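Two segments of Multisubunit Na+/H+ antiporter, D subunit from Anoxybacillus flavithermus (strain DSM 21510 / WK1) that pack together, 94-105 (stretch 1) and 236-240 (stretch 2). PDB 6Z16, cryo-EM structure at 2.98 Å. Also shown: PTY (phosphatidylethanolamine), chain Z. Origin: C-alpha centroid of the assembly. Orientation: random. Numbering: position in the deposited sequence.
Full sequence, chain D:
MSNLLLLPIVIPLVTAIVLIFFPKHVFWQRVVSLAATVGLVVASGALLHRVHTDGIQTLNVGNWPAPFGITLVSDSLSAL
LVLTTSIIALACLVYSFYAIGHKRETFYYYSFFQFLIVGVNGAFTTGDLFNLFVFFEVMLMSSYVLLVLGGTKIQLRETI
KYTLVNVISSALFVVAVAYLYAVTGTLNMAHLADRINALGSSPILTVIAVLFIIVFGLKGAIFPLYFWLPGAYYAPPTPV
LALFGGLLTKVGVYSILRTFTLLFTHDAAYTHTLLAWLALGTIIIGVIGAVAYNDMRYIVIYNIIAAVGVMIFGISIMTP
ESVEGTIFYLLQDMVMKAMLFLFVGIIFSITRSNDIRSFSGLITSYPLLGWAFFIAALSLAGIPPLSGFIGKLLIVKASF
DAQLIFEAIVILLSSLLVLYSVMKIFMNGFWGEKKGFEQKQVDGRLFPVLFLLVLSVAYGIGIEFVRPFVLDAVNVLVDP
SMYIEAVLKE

Stretch 1 94-105: VYSFYAIGHKRE
Stretch 2 236-240: PPTPV

The two stretches meet in a small, hydrogen-bond-free van der Waals contact, in which the ring of Pro239 packs against side chains from the end of the stretch 1 helix and from Ile100 just after it. Together they bury 289 Å², and Pro239 contributes the largest single share, 82 Å².

Stretch 1 is helical from Val94 to Ala99, with Tyr98 N to Val94 O at 3.2 Å and a weak bond from Ala99 N to Tyr95 O at 2.9 Å. Ile100 then leaves helical geometry (phi/psi -65/133), although its N still reaches Ser96 O at 3.3 Å. In stretch 2, Pro236 and Pro237 are extended (psi 169 and 175), Pro237 is the N-cap residue, and a helix starts at Thr238. Proline suits the first turn there, where the absent amide hydrogen costs no helical bond. The register is set by Ser96 and Pro239, whose CA atoms lie 5.9 Å apart.

Around Pro239, whose ring is C-gamma endo, the contacts are graded. Ser96 (chi1 m) brings OG to 3.3 Å from Pro239 CB; its small side chain permits this close approach, and the hydroxyl is hydrogen-bonded to a residue just outside the stretches. Tyr95, chi1 t and chi2 85°, presents its ring edge, with CD2 3.8 Å from Pro239 CB, while its CE2 lies 3.7 Å from Thr238 CG2. Thr238 (chi1 m) thus meets the ring through its methyl. Ile100 points its CA-to-CB bond sideways, yet chi1 m and chi2 m carry CD1 to 3.9 Å from Pro239 CG. Ala99 CB stands 4.4 Å from Pro239 CD.

Farther along, Arg104 (chi1 t, chi2 t, chi3 m) lays one guanidinium face over Pro237, with CZ 4.4 Å from CG of that C-gamma exo ring; its NE is hydrogen-bonded elsewhere in the structure.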

ATOM      1  N   VAL D  94     -23.521 -29.599 -50.473  1.00 31.39           N
ATOM      2  CA  VAL D  94     -23.623 -28.994 -51.802  1.00 24.62           C
ATOM      3  C   VAL D  94     -25.090 -28.805 -52.195  1.00 29.47           C
ATOM      4  O   VAL D  94     -25.471 -27.777 -52.793  1.00 30.95           O
ATOM      5  CB  VAL D  94     -22.839 -29.830 -52.829  1.00 28.80           C
ATOM      6  CG1 VAL D  94     -22.887 -29.181 -54.192  1.00 36.21           C
ATOM      7  CG2 VAL D  94     -21.405 -29.986 -52.383  1.00 27.14           C
ATOM      8  N   TYR D  95     -25.953 -29.751 -51.795  1.00 34.56           N
ATOM      9  CA  TYR D  95     -27.385 -29.545 -51.990  1.00 35.75           C
ATOM     10  C   TYR D  95     -27.890 -28.359 -51.175  1.00 41.20           C
ATOM     11  O   TYR D  95     -28.801 -27.651 -51.613  1.00 39.29           O
ATOM     12  CB  TYR D  95     -28.163 -30.809 -51.618  1.00 40.67           C
ATOM     13  CG  TYR D  95     -29.606 -30.781 -52.073  1.00 33.53           C
ATOM     14  CD1 TYR D  95     -29.951 -31.168 -53.355  1.00 35.76           C
ATOM     15  CD2 TYR D  95     -30.613 -30.328 -51.238  1.00 29.13           C
ATOM     16  CE1 TYR D  95     -31.262 -31.133 -53.779  1.00 40.41           C
ATOM     17  CE2 TYR D  95     -31.919 -30.282 -51.659  1.00 36.92           C
ATOM     18  CZ  TYR D  95     -32.237 -30.682 -52.927  1.00 41.53           C
ATOM     19  OH  TYR D  95     -33.545 -30.632 -53.334  1.00 42.54           O
ATOM     20  N   SER D  96     -27.290 -28.115 -50.005  1.00 39.59           N
ATOM     21  CA  SER D  96     -27.640 -26.959 -49.190  1.00 31.39           C
ATOM     22  C   SER D  96     -27.211 -25.659 -49.847  1.00 36.66           C
ATOM     23  O   SER D  96     -27.866 -24.631 -49.655  1.00 36.85           O
ATOM     24  CB  SER D  96     -26.989 -27.080 -47.817  1.00 27.72           C
ATOM     25  OG  SER D  96     -27.410 -28.253 -47.153  1.00 27.58           O
ATOM     26  N   PHE D  97     -26.089 -25.683 -50.579  1.00 36.96           N
ATOM     27  CA  PHE D  97     -25.671 -24.511 -51.350  1.00 32.14           C
ATOM     28  C   PHE D  97     -26.721 -24.154 -52.384  1.00 30.06           C
ATOM     29  O   PHE D  97     -27.053 -22.978 -52.569  1.00 29.42           O
ATOM     30  CB  PHE D  97     -24.345 -24.748 -52.078  1.00 29.65           C
ATOM     31  CG  PHE D  97     -23.147 -24.888 -51.188  1.00 30.51           C
ATOM     32  CD1 PHE D  97     -23.192 -24.560 -49.850  1.00 32.22           C
ATOM     33  CD2 PHE D  97     -21.953 -25.336 -51.721  1.00 29.12           C
ATOM     34  CE1 PHE D  97     -22.083 -24.700 -49.061  1.00 35.69           C
ATOM     35  CE2 PHE D  97     -20.845 -25.475 -50.938  1.00 27.81           C
ATOM     36  CZ  PHE D  97     -20.908 -25.158 -49.607  1.00 34.67           C
ATOM     37  N   TYR D  98     -27.256 -25.157 -53.075  1.00 43.01           N
ATOM     38  CA  TYR D  98     -28.236 -24.826 -54.110  1.00 42.66           C
ATOM     39  C   TYR D  98     -29.655 -24.622 -53.582  1.00 42.24           C
ATOM     40  O   TYR D  98     -30.452 -23.956 -54.250  1.00 32.85           O
ATOM     41  CB  TYR D  98     -28.253 -25.900 -55.195  1.00 35.24           C
ATOM     42  CG  TYR D  98     -27.004 -25.937 -56.030  1.00 30.82           C
ATOM     43  CD1 TYR D  98     -26.833 -25.071 -57.098  1.00 31.16           C
ATOM     44  CD2 TYR D  98     -25.991 -26.837 -55.746  1.00 35.63           C
ATOM     45  CE1 TYR D  98     -25.687 -25.108 -57.857  1.00 36.39           C
ATOM     46  CE2 TYR D  98     -24.848 -26.880 -56.494  1.00 34.75           C
ATOM     47  CZ  TYR D  98     -24.701 -26.015 -57.548  1.00 41.19           C
ATOM     48  OH  TYR D  98     -23.559 -26.057 -58.301  1.00 38.76           O
ATOM     49  N   ALA D  99     -29.989 -25.150 -52.403  1.00 42.62           N
ATOM     50  CA  ALA D  99     -31.377 -25.311 -51.981  1.00 43.17           C
ATOM     51  C   ALA D  99     -31.836 -24.300 -50.938  1.00 54.04           C
ATOM     52  O   ALA D  99     -32.894 -23.688 -51.104  1.00 53.10           O
ATOM     53  CB  ALA D  99     -31.585 -26.721 -51.430  1.00 36.59           C
ATOM     54  N   ILE D 100     -31.083 -24.158 -49.844  1.00 55.43           N
ATOM     55  CA  ILE D 100     -31.424 -23.226 -48.774  1.00 44.36           C
ATOM     56  C   ILE D 100     -31.348 -21.800 -49.300  1.00 54.82           C
ATOM     57  O   ILE D 100     -30.376 -21.419 -49.965  1.00 57.05           O
ATOM     58  CB  ILE D 100     -30.476 -23.422 -47.581  1.00 49.25           C
ATOM     59  CG1 ILE D 100     -30.582 -24.839 -47.029  1.00 71.14           C
ATOM     60  CG2 ILE D 100     -30.769 -22.438 -46.481  1.00 51.47           C
ATOM     61  CD1 ILE D 100     -31.931 -25.162 -46.449  1.00 80.11           C
ATOM     62  N   GLY D 101     -32.374 -21.007 -49.012  1.00 57.72           N
ATOM     63  CA  GLY D 101     -32.396 -19.622 -49.424  1.00 67.87           C
ATOM     64  C   GLY D 101     -31.392 -18.775 -48.657  1.00 72.19           C
ATOM     65  O   GLY D 101     -30.631 -19.245 -47.813  1.00 70.34           O
ATOM     66  N   HIS D 102     -31.418 -17.479 -48.962  1.00 76.69           N
ATOM     67  CA  HIS D 102     -30.436 -16.552 -48.405  1.00 77.78           C
ATOM     68  C   HIS D 102     -30.689 -16.287 -46.924  1.00 72.89           C
ATOM     69  O   HIS D 102     -29.754 -16.308 -46.109  1.00 73.50           O
ATOM     70  CB  HIS D 102     -30.462 -15.252 -49.211  1.00 79.06           C
ATOM     71  CG  HIS D 102     -29.521 -14.204 -48.709  1.00 86.56           C
ATOM     72  ND1 HIS D 102     -28.152 -14.327 -48.803  1.00 88.45           N
ATOM     73  CD2 HIS D 102     -29.754 -13.000 -48.137  1.00 86.42           C
ATOM     74  CE1 HIS D 102     -27.582 -13.251 -48.291  1.00 91.90           C
ATOM     75  NE2 HIS D 102     -28.531 -12.430 -47.881  1.00 88.55           N
ATOM     76  N   LYS D 103     -31.957 -16.058 -46.562  1.00 61.34           N
ATOM     77  CA  LYS D 103     -32.315 -15.632 -45.213  1.00 50.03           C
ATOM     78  C   LYS D 103     -32.042 -16.710 -44.181  1.00 38.88           C
ATOM     79  O   LYS D 103     -31.647 -16.395 -43.056  1.00 43.48           O
ATOM     80  CB  LYS D 103     -33.789 -15.240 -45.165  1.00 61.68           C
ATOM     81  CG  LYS D 103     -34.137 -14.025 -45.991  1.00 82.62           C
ATOM     82  CD  LYS D 103     -35.633 -13.797 -46.020  1.00 89.58           C
ATOM     83  CE  LYS D 103     -36.152 -13.283 -44.693  1.00107.47           C
ATOM     84  NZ  LYS D 103     -35.713 -11.888 -44.418  1.00112.88           N
ATOM     85  N   ARG D 104     -32.230 -17.975 -44.538  1.00 37.37           N
ATOM     86  CA  ARG D 104     -31.993 -19.044 -43.584  1.00 40.72           C
ATOM     87  C   ARG D 104     -30.509 -19.289 -43.352  1.00 47.72           C
ATOM     88  O   ARG D 104     -30.129 -19.751 -42.273  1.00 48.84           O
ATOM     89  CB  ARG D 104     -32.710 -20.318 -44.057  1.00 46.36           C
ATOM     90  CG  ARG D 104     -32.679 -21.497 -43.086  1.00 47.42           C
ATOM     91  CD  ARG D 104     -33.532 -22.665 -43.548  1.00 58.96           C
ATOM     92  NE  ARG D 104     -34.956 -22.363 -43.473  1.00 57.76           N
ATOM     93  CZ  ARG D 104     -35.758 -22.265 -44.525  1.00 66.20           C
ATOM     94  NH1 ARG D 104     -35.281 -22.451 -45.744  1.00 74.04           N
ATOM     95  NH2 ARG D 104     -37.039 -21.984 -44.359  1.00 59.94           N
ATOM     96  N   GLU D 105     -29.650 -18.946 -44.309  1.00 56.04           N
ATOM     97  CA  GLU D 105     -28.226 -19.191 -44.139  1.00 63.31           C
ATOM     98  C   GLU D 105     -27.443 -17.961 -43.706  1.00 51.27           C
ATOM     99  O   GLU D 105     -26.256 -18.091 -43.391  1.00 50.50           O
ATOM    100  CB  GLU D 105     -27.626 -19.778 -45.420  1.00 74.60           C
ATOM    101  CG  GLU D 105     -27.668 -18.883 -46.624  1.00 94.19           C
ATOM    102  CD  GLU D 105     -27.284 -19.623 -47.896  1.00111.33           C
ATOM    103  OE1 GLU D 105     -26.969 -20.829 -47.814  1.00107.86           O
ATOM    104  OE2 GLU D 105     -27.310 -19.007 -48.980  1.00110.90           O
ATOM    105  N   PRO D 236     -39.098 -30.779 -41.651  1.00 41.19           N
ATOM    106  CA  PRO D 236     -37.947 -29.909 -41.979  1.00 38.91           C
ATOM    107  C   PRO D 236     -37.757 -29.739 -43.476  1.00 41.35           C
ATOM    108  O   PRO D 236     -38.397 -30.442 -44.270  1.00 54.41           O
ATOM    109  CB  PRO D 236     -36.763 -30.666 -41.368  1.00 38.69           C
ATOM    110  CG  PRO D 236     -37.127 -32.040 -41.533  1.00 37.93           C
ATOM    111  CD  PRO D 236     -38.605 -32.133 -41.332  1.00 46.01           C
ATOM    112  N   PRO D 237     -36.901 -28.807 -43.906  1.00 53.08           N
ATOM    113  CA  PRO D 237     -36.554 -28.719 -45.332  1.00 62.59           C
ATOM    114  C   PRO D 237     -35.676 -29.878 -45.785  1.00 53.69           C
ATOM    115  O   PRO D 237     -35.205 -30.695 -44.994  1.00 54.01           O
ATOM    116  CB  PRO D 237     -35.811 -27.385 -45.436  1.00 61.52           C
ATOM    117  CG  PRO D 237     -36.313 -26.593 -44.303  1.00 55.03           C
ATOM    118  CD  PRO D 237     -36.514 -27.576 -43.195  1.00 57.44           C
ATOM    119  N   THR D 238     -35.423 -29.897 -47.103  1.00 46.92           N
ATOM    120  CA  THR D 238     -34.936 -31.110 -47.762  1.00 50.18           C
ATOM    121  C   THR D 238     -33.504 -31.516 -47.399  1.00 53.19           C
ATOM    122  O   THR D 238     -33.302 -32.704 -47.084  1.00 56.46           O
ATOM    123  CB  THR D 238     -35.134 -30.985 -49.279  1.00 46.88           C
ATOM    124  OG1 THR D 238     -36.531 -30.876 -49.572  1.00 44.36           O
ATOM    125  CG2 THR D 238     -34.559 -32.183 -49.997  1.00 49.85           C
ATOM    126  N   PRO D 239     -32.476 -30.642 -47.420  1.00 44.86           N
ATOM    127  CA  PRO D 239     -31.149 -31.144 -47.019  1.00 41.64           C
ATOM    128  C   PRO D 239     -31.041 -31.445 -45.534  1.00 41.57           C
ATOM    129  O   PRO D 239     -30.306 -32.366 -45.151  1.00 42.17           O
ATOM    130  CB  PRO D 239     -30.202 -30.018 -47.436  1.00 41.09           C
ATOM    131  CG  PRO D 239     -31.018 -28.821 -47.399  1.00 40.65           C
ATOM    132  CD  PRO D 239     -32.366 -29.229 -47.852  1.00 34.27           C
ATOM    133  N   VAL D 240     -31.788 -30.715 -44.701  1.00 46.34           N
ATOM    134  CA  VAL D 240     -31.884 -31.026 -43.279  1.00 47.56           C
ATOM    135  C   VAL D 240     -32.515 -32.397 -43.084  1.00 41.02           C
ATOM    136  O   VAL D 240     -32.049 -33.208 -42.272  1.00 38.47           O
ATOM    137  CB  VAL D 240     -32.687 -29.924 -42.564  1.00 45.86           C
ATOM    138  CG1 VAL D 240     -32.836 -30.232 -41.097  1.00 37.28           C
ATOM    139  CG2 VAL D 240     -32.039 -28.575 -42.771  1.00 38.04           C
TER
HETATM  140  C1  PTY Z 502     -21.290 -24.022 -55.805  1.00130.69           C
HETATM  141  C2  PTY Z 502     -28.122 -20.799 -56.983  1.00137.86           C
HETATM  142  C3  PTY Z 502     -26.799 -20.970 -56.213  1.00137.85           C
HETATM  143  O4  PTY Z 502     -20.101 -24.813 -56.033  1.00113.54           O
HETATM  144  C5  PTY Z 502     -22.172 -21.724 -56.146  1.00145.67           C
HETATM  145  C6  PTY Z 502     -21.229 -22.781 -56.650  1.00138.78           C
HETATM  146  O7  PTY Z 502     -21.659 -23.153 -57.996  1.00130.75           O
HETATM  147  C8  PTY Z 502     -21.032 -22.575 -59.031  1.00131.73           C
HETATM  148  O10 PTY Z 502     -20.173 -21.743 -58.912  1.00130.85           O
HETATM  149  C11 PTY Z 502     -21.535 -23.111 -60.337  1.00133.42           C
HETATM  150  C12 PTY Z 502     -21.428 -24.627 -60.417  1.00140.85           C
HETATM  151  C13 PTY Z 502     -22.028 -25.224 -61.682  1.00140.04           C
HETATM  152  C14 PTY Z 502     -22.135 -26.740 -61.618  1.00135.27           C
HETATM  153  C15 PTY Z 502     -20.817 -27.426 -61.298  1.00134.17           C
HETATM  154  C16 PTY Z 502     -20.969 -28.793 -60.658  1.00128.93           C
HETATM  155  C17 PTY Z 502     -21.552 -28.742 -59.256  1.00134.47           C
HETATM  156  C18 PTY Z 502     -21.614 -30.093 -58.573  1.00142.81           C
HETATM  157  C19 PTY Z 502     -20.281 -30.813 -58.516  1.00139.95           C
HETATM  158  C20 PTY Z 502     -20.406 -32.326 -58.529  1.00131.49           C
HETATM  159  C21 PTY Z 502     -21.079 -32.911 -57.304  1.00112.02           C
HETATM  160  C22 PTY Z 502     -20.210 -32.891 -56.067  1.00103.43           C
HETATM  161  C23 PTY Z 502     -20.835 -33.591 -54.881  1.00114.83           C
HETATM  162  C24 PTY Z 502     -19.846 -33.909 -53.778  1.00123.28           C
HETATM  163  C30 PTY Z 502     -20.287 -26.039 -56.511  1.00100.54           C
HETATM  164  C31 PTY Z 502     -19.018 -26.833 -56.501  1.00 93.78           C
HETATM  165  O30 PTY Z 502     -21.350 -26.454 -56.876  1.00114.22           O
HETATM  166  C32 PTY Z 502     -19.002 -27.835 -55.357  1.00 82.35           C
HETATM  167  C33 PTY Z 502     -17.885 -28.859 -55.435  1.00 79.59           C
HETATM  168  C34 PTY Z 502     -18.030 -29.942 -54.381  1.00 94.25           C
HETATM  169  C35 PTY Z 502     -17.041 -31.086 -54.491  1.00100.02           C
HETATM  170  C36 PTY Z 502     -15.598 -30.690 -54.253  1.00113.01           C
HETATM  171  C37 PTY Z 502     -14.641 -31.873 -54.218  1.00105.22           C
HETATM  172  C38 PTY Z 502     -13.183 -31.485 -54.027  1.00 96.63           C
HETATM  173  P1  PTY Z 502     -24.447 -21.248 -57.424  1.00167.74           P
HETATM  174  O11 PTY Z 502     -25.925 -21.710 -57.096  1.00147.18           O
HETATM  175  O12 PTY Z 502     -24.144 -21.714 -58.841  1.00163.38           O
HETATM  176  O13 PTY Z 502     -24.268 -19.801 -57.193  1.00171.70           O
HETATM  177  O14 PTY Z 502     -23.526 -22.114 -56.447  1.00150.49           O
HETATM  178  N1  PTY Z 502     -29.188 -20.449 -56.040  1.00137.77           N